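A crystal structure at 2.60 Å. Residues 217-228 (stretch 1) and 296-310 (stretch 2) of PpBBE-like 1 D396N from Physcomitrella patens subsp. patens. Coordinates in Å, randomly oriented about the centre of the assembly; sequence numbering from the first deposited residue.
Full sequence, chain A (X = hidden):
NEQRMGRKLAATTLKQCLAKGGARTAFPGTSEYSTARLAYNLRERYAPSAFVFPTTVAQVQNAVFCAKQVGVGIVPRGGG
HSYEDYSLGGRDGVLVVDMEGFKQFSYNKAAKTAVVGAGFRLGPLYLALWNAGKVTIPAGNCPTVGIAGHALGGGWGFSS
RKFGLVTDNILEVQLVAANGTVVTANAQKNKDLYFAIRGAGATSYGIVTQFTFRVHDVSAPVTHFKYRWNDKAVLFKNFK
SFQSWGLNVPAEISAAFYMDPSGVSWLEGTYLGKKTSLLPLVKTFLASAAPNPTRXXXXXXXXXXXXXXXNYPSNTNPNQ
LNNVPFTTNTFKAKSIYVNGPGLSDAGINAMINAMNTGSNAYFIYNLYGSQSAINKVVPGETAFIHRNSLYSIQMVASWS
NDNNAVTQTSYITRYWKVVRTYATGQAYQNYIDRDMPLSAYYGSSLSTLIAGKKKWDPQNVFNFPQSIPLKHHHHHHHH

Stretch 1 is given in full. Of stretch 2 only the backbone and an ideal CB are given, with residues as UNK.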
# COMPACT_ATOMS: atom_id res chain seq x y z
N ASP A 217 -6.00 19.53 6.16
CA ASP A 217 -5.17 20.72 6.07
C ASP A 217 -3.76 20.44 6.58
O ASP A 217 -3.57 20.00 7.71
CB ASP A 217 -5.79 21.86 6.88
CG ASP A 217 -4.90 23.10 6.93
OD1 ASP A 217 -4.50 23.62 5.85
OD2 ASP A 217 -4.58 23.53 8.05
N VAL A 218 -2.76 20.74 5.73
CA VAL A 218 -1.36 20.58 6.10
C VAL A 218 -0.59 21.86 5.76
O VAL A 218 0.54 21.81 5.27
CB VAL A 218 -0.73 19.36 5.39
CG1 VAL A 218 -1.09 18.09 6.14
CG2 VAL A 218 -1.17 19.27 3.92
N SER A 219 -1.20 23.02 6.03
CA SER A 219 -0.56 24.28 5.65
C SER A 219 0.45 24.75 6.70
O SER A 219 1.40 25.46 6.35
CB SER A 219 -1.60 25.35 5.40
OG SER A 219 -2.31 25.64 6.60
N ALA A 220 0.27 24.35 7.96
CA ALA A 220 1.25 24.67 8.98
C ALA A 220 2.57 23.92 8.73
O ALA A 220 2.61 22.94 8.00
CB ALA A 220 0.70 24.33 10.37
N PRO A 221 3.66 24.40 9.32
CA PRO A 221 4.94 23.69 9.16
C PRO A 221 4.89 22.33 9.83
O PRO A 221 4.17 22.11 10.80
CB PRO A 221 5.95 24.60 9.87
CG PRO A 221 5.27 25.95 9.96
CD PRO A 221 3.81 25.66 10.07
N VAL A 222 5.70 21.41 9.29
CA VAL A 222 5.89 20.09 9.86
C VAL A 222 7.39 19.87 10.06
O VAL A 222 8.22 20.67 9.61
CB VAL A 222 5.29 18.97 8.98
CG1 VAL A 222 3.81 19.27 8.71
CG2 VAL A 222 6.08 18.82 7.69
N THR A 223 7.73 18.78 10.74
CA THR A 223 9.11 18.49 11.11
C THR A 223 9.46 17.04 10.77
O THR A 223 8.75 16.11 11.18
CB THR A 223 9.36 18.76 12.59
OG1 THR A 223 9.01 20.11 12.89
CG2 THR A 223 10.82 18.52 12.95
N HIS A 224 10.54 16.87 10.04
CA HIS A 224 11.03 15.56 9.63
C HIS A 224 12.25 15.22 10.48
O HIS A 224 13.14 16.04 10.66
CB HIS A 224 11.37 15.58 8.14
CG HIS A 224 12.09 14.35 7.68
ND1 HIS A 224 13.45 14.33 7.45
CD2 HIS A 224 11.65 13.10 7.42
CE1 HIS A 224 13.81 13.12 7.06
NE2 HIS A 224 12.74 12.35 7.04
N PHE A 225 12.28 14.00 11.02
CA PHE A 225 13.44 13.55 11.78
C PHE A 225 13.86 12.16 11.33
O PHE A 225 13.03 11.36 10.88
CB PHE A 225 13.16 13.55 13.29
CG PHE A 225 11.99 12.70 13.72
CD1 PHE A 225 10.71 13.23 13.72
CD2 PHE A 225 12.19 11.39 14.16
CE1 PHE A 225 9.63 12.46 14.14
CE2 PHE A 225 11.12 10.61 14.57
CZ PHE A 225 9.83 11.14 14.56
N LYS A 226 15.15 11.89 11.46
CA LYS A 226 15.68 10.57 11.16
C LYS A 226 16.96 10.38 11.96
O LYS A 226 17.87 11.21 11.90
CB LYS A 226 15.93 10.40 9.66
CG LYS A 226 16.46 9.03 9.25
CD LYS A 226 16.19 8.78 7.77
CE LYS A 226 16.87 7.52 7.27
NZ LYS A 226 16.44 7.16 5.89
N TYR A 227 17.01 9.30 12.74
CA TYR A 227 18.17 8.95 13.55
C TYR A 227 18.67 7.60 13.05
O TYR A 227 17.92 6.62 13.05
CB TYR A 227 17.82 8.90 15.04
CG TYR A 227 17.07 10.12 15.51
CD1 TYR A 227 17.71 11.36 15.61
CD2 TYR A 227 15.72 10.06 15.82
CE1 TYR A 227 17.02 12.48 16.02
CE2 TYR A 227 15.03 11.18 16.24
CZ TYR A 227 15.69 12.40 16.34
OH TYR A 227 15.01 13.52 16.75
N ARG A 228 19.94 7.56 12.64
CA ARG A 228 20.49 6.47 11.84
C ARG A 228 21.76 5.93 12.50
O ARG A 228 22.52 6.69 13.11
CB ARG A 228 20.76 6.98 10.42
CG ARG A 228 21.23 5.95 9.46
CD ARG A 228 21.08 6.44 8.02
NE ARG A 228 21.61 5.42 7.10
CZ ARG A 228 21.39 5.41 5.79
NH1 ARG A 228 20.63 6.35 5.22
NH2 ARG A 228 21.92 4.44 5.05
N UNK A 296 19.23 14.07 11.95
CA UNK A 296 18.64 15.00 11.00
C UNK A 296 17.25 15.38 11.50
O UNK A 296 16.36 14.53 11.57
CB UNK A 296 18.58 14.39 9.60
N UNK A 297 17.07 16.66 11.84
CA UNK A 297 15.78 17.22 12.24
C UNK A 297 15.58 18.52 11.49
O UNK A 297 16.41 19.42 11.59
CB UNK A 297 15.70 17.44 13.75
N UNK A 298 14.47 18.64 10.77
CA UNK A 298 14.32 19.65 9.73
C UNK A 298 12.88 20.12 9.67
O UNK A 298 11.98 19.30 9.46
CB UNK A 298 14.76 19.10 8.37
N UNK A 299 12.64 21.42 9.82
CA UNK A 299 11.29 21.94 9.65
C UNK A 299 11.05 22.26 8.18
O UNK A 299 11.89 22.87 7.52
CB UNK A 299 11.07 23.18 10.52
N UNK A 300 9.89 21.82 7.66
CA UNK A 300 9.58 21.86 6.24
C UNK A 300 8.11 22.19 6.05
O UNK A 300 7.33 22.14 7.00
CB UNK A 300 9.93 20.53 5.57
N UNK A 301 7.73 22.52 4.82
CA UNK A 301 6.31 22.51 4.48
C UNK A 301 5.95 21.13 3.96
O UNK A 301 6.81 20.25 3.79
CB UNK A 301 5.97 23.59 3.45
N UNK A 302 4.66 20.93 3.66
CA UNK A 302 4.17 19.58 3.40
C UNK A 302 4.77 18.99 2.12
O UNK A 302 5.23 17.84 2.11
CB UNK A 302 2.64 19.59 3.30
N UNK A 303 4.79 19.77 1.03
CA UNK A 303 5.28 19.21 -0.23
C UNK A 303 6.79 19.00 -0.18
O UNK A 303 7.32 18.15 -0.92
CB UNK A 303 4.91 20.12 -1.40
N UNK A 304 7.50 19.72 0.69
CA UNK A 304 8.90 19.42 0.94
C UNK A 304 9.05 18.12 1.71
O UNK A 304 10.03 17.40 1.52
CB UNK A 304 9.56 20.57 1.71
N UNK A 305 8.11 17.84 2.61
CA UNK A 305 8.18 16.63 3.40
C UNK A 305 8.03 15.40 2.51
O UNK A 305 8.77 14.41 2.66
CB UNK A 305 7.10 16.64 4.49
N UNK A 306 7.09 15.46 1.56
CA UNK A 306 6.93 14.41 0.56
C UNK A 306 8.24 14.17 -0.17
O UNK A 306 8.62 13.03 -0.44
CB UNK A 306 5.83 14.77 -0.44
N UNK A 307 8.96 15.25 -0.50
CA UNK A 307 10.21 15.06 -1.24
C UNK A 307 11.27 14.43 -0.36
O UNK A 307 12.00 13.53 -0.80
CB UNK A 307 10.72 16.39 -1.80
N UNK A 308 11.37 14.87 0.89
CA UNK A 308 12.42 14.36 1.76
C UNK A 308 12.16 12.89 2.09
O UNK A 308 13.09 12.08 2.13
CB UNK A 308 12.51 15.19 3.04
N UNK A 309 10.89 12.53 2.28
CA UNK A 309 10.52 11.15 2.57
C UNK A 309 10.79 10.22 1.40
O UNK A 309 10.61 9.01 1.55
CB UNK A 309 9.04 11.07 2.96
N UNK A 310 11.19 10.75 0.25
CA UNK A 310 11.67 9.91 -0.84
C UNK A 310 13.10 10.27 -1.26
O UNK A 310 13.48 10.05 -2.41
CB UNK A 310 10.73 10.03 -2.04

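Positions 296 to 300 run antiparallel to strand 222-228, so the backbone sets the pairing and side chains alternate between two faces: 296, 298 and 300 join Val-222, His-224 and Lys-226, while 297 and 299 join Thr-223 and Phe-225.

Position 296 is extended, and its ideal CB lies 4.0 Å from Lys-226 O. A beta-branched residue would suit the strand, though many others would fit. It is Val-296, whose backbone O accepts from Lys-226 N at 2.9 Å.

At 297 the CB sits 4.7 Å from Phe-225 CB and 5.0 Å from Tyr-227 OH. The nearby phenol invites an acceptor on a flexible stem, so Glu or Gln would serve, and a shorter polar chain might reach. Glu-297 answers: Tyr-227 OH donates to Glu-297 OE2 at 2.6 Å, the carboxylate meeting the ring at its edge, while CG of Glu-297 passes 4.1 Å from Phe-225 CB.

Position 298 pairs with His-224; its CB is 4.2 Å from His-224 O, with His-224 ND1 5.0 Å off. A polar or extended chain would suit, and several others would too. The deposited Glu-298 extends with chi1 and chi2 both t, and its OE2 is bonded elsewhere in the structure. Its backbone O accepts from His-224 N at 2.9 Å.

The CB at 299 is 4.4 Å from Thr-223 OG1 and 5.4 Å from Pro-221 CB, a mixed setting open to polar or modest aliphatic chains. Glu-299 lays OE2 3.6 Å from Pro-221 CB; its OE1 is bonded elsewhere.

Position 300 shares a face with Val-222 and His-224, so an aliphatic chain is natural. Leu-300 places CD1 4.1 Å from His-224 CB, and its N donates to Val-222 O at 2.8 Å.

At 301 the CB points away and a helix follows, which favours Asn, Asp, Ser or Thr. Asn-301 caps it, its OD1 accepting from the N of residue 304 at 2.9 Å.

Position 302 points toward stretch 1, its CB 3.6 Å from Val-218 O, with the methyls of Val-218 and Val-222 ahead. A large apolar or aromatic side chain suits. Trp-302 takes Val-218 CG2 over a ring face, 3.8 Å from the centroid of its five-membered ring, and meets Val-222 CG1 at the ring edge, 4.1 Å from CE3.

At 303, 304, 306, 307 and 310 no atom of stretch 1 lies within 5.5 Å of the CB, so many side chains would suit; they are Ile-303, Gln-304, Ile-306, Leu-307 and Trp-310. Gln-304 OE1 accepts from Asn-301 N at 3.0 Å, a second hydrogen bond between these two residues.

The ideal CB of 305 lies 4.0 Å from Val-222 CG2 and calls for an aliphatic chain. Leu-305 also brings CD1 to 3.8 Å from His-224 CB.

At 308 the CB is 4.6 Å from His-224 ND1, so a small or medium aliphatic fits, and Val-308 sets CG1 over the imidazole face, 3.6 Å from its centroid.

At 309 CA-to-CB points sideways with nothing of stretch 1 within 5.5 Å, so many side chains would suit; it is Asn-309, whose end comes nearer.

Stretch 2 296-310: VEEELNWIQLILVNW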
# COMPACT_ATOMS: atom_id res chain seq x y z
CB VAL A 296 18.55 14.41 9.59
CG1 VAL A 296 17.70 15.30 8.70
CG2 VAL A 296 19.94 14.22 9.01
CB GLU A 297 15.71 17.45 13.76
CG GLU A 297 15.95 16.20 14.61
CD GLU A 297 16.50 16.52 15.99
OE1 GLU A 297 16.93 17.67 16.22
OE2 GLU A 297 16.52 15.61 16.85
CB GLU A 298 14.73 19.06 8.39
CG GLU A 298 14.84 20.06 7.27
CD GLU A 298 15.21 19.41 5.94
OE1 GLU A 298 15.31 18.14 5.90
OE2 GLU A 298 15.38 20.18 4.94
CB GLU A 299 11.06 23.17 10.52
CG GLU A 299 9.62 23.66 10.50
CD GLU A 299 9.34 24.72 11.56
OE1 GLU A 299 9.42 24.41 12.77
OE2 GLU A 299 9.06 25.88 11.18
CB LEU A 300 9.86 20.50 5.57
CG LEU A 300 11.24 19.88 5.70
CD1 LEU A 300 11.23 18.47 5.17
CD2 LEU A 300 12.23 20.74 4.95
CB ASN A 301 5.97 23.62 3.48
CG ASN A 301 6.57 23.41 2.11
OD1 ASN A 301 6.59 22.29 1.57
ND2 ASN A 301 7.04 24.49 1.51
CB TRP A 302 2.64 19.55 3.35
CG TRP A 302 2.11 18.15 3.19
CD1 TRP A 302 1.54 17.60 2.07
CD2 TRP A 302 2.17 17.10 4.17
NE1 TRP A 302 1.20 16.29 2.31
CE2 TRP A 302 1.58 15.96 3.58
CE3 TRP A 302 2.64 17.03 5.48
CZ2 TRP A 302 1.46 14.74 4.27
CZ3 TRP A 302 2.51 15.82 6.16
CH2 TRP A 302 1.93 14.70 5.55
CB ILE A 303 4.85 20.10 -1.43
CG1 ILE A 303 4.74 19.24 -2.69
CG2 ILE A 303 5.78 21.31 -1.63
CD1 ILE A 303 3.54 18.31 -2.68
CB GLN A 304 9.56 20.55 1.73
CG GLN A 304 9.84 21.80 0.95
CD GLN A 304 10.41 22.89 1.82
OE1 GLN A 304 9.78 23.30 2.80
NE2 GLN A 304 11.61 23.34 1.50
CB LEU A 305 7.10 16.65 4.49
CG LEU A 305 7.11 15.29 5.18
CD1 LEU A 305 8.08 15.30 6.36
CD2 LEU A 305 5.72 14.82 5.56
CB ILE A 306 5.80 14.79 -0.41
CG1 ILE A 306 4.52 15.06 0.37
CG2 ILE A 306 5.58 13.69 -1.41
CD1 ILE A 306 4.00 13.85 1.08
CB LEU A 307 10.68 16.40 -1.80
CG LEU A 307 9.82 16.90 -2.96
CD1 LEU A 307 9.86 18.42 -3.07
CD2 LEU A 307 10.29 16.25 -4.25
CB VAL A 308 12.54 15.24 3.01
CG1 VAL A 308 13.47 14.62 4.02
CG2 VAL A 308 13.03 16.62 2.62
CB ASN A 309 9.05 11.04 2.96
CG ASN A 309 8.81 11.38 4.41
OD1 ASN A 309 9.76 11.48 5.19
ND2 ASN A 309 7.55 11.55 4.79
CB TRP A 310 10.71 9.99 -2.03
CG TRP A 310 10.83 8.78 -2.88
CD1 TRP A 310 11.23 8.74 -4.18
CD2 TRP A 310 10.58 7.43 -2.49
NE1 TRP A 310 11.24 7.44 -4.63
CE2 TRP A 310 10.85 6.62 -3.61
CE3 TRP A 310 10.15 6.83 -1.30
CZ2 TRP A 310 10.69 5.22 -3.58
CZ3 TRP A 310 10.00 5.45 -1.27
CH2 TRP A 310 10.27 4.65 -2.41
O HOH W 1 3.08 22.69 5.51
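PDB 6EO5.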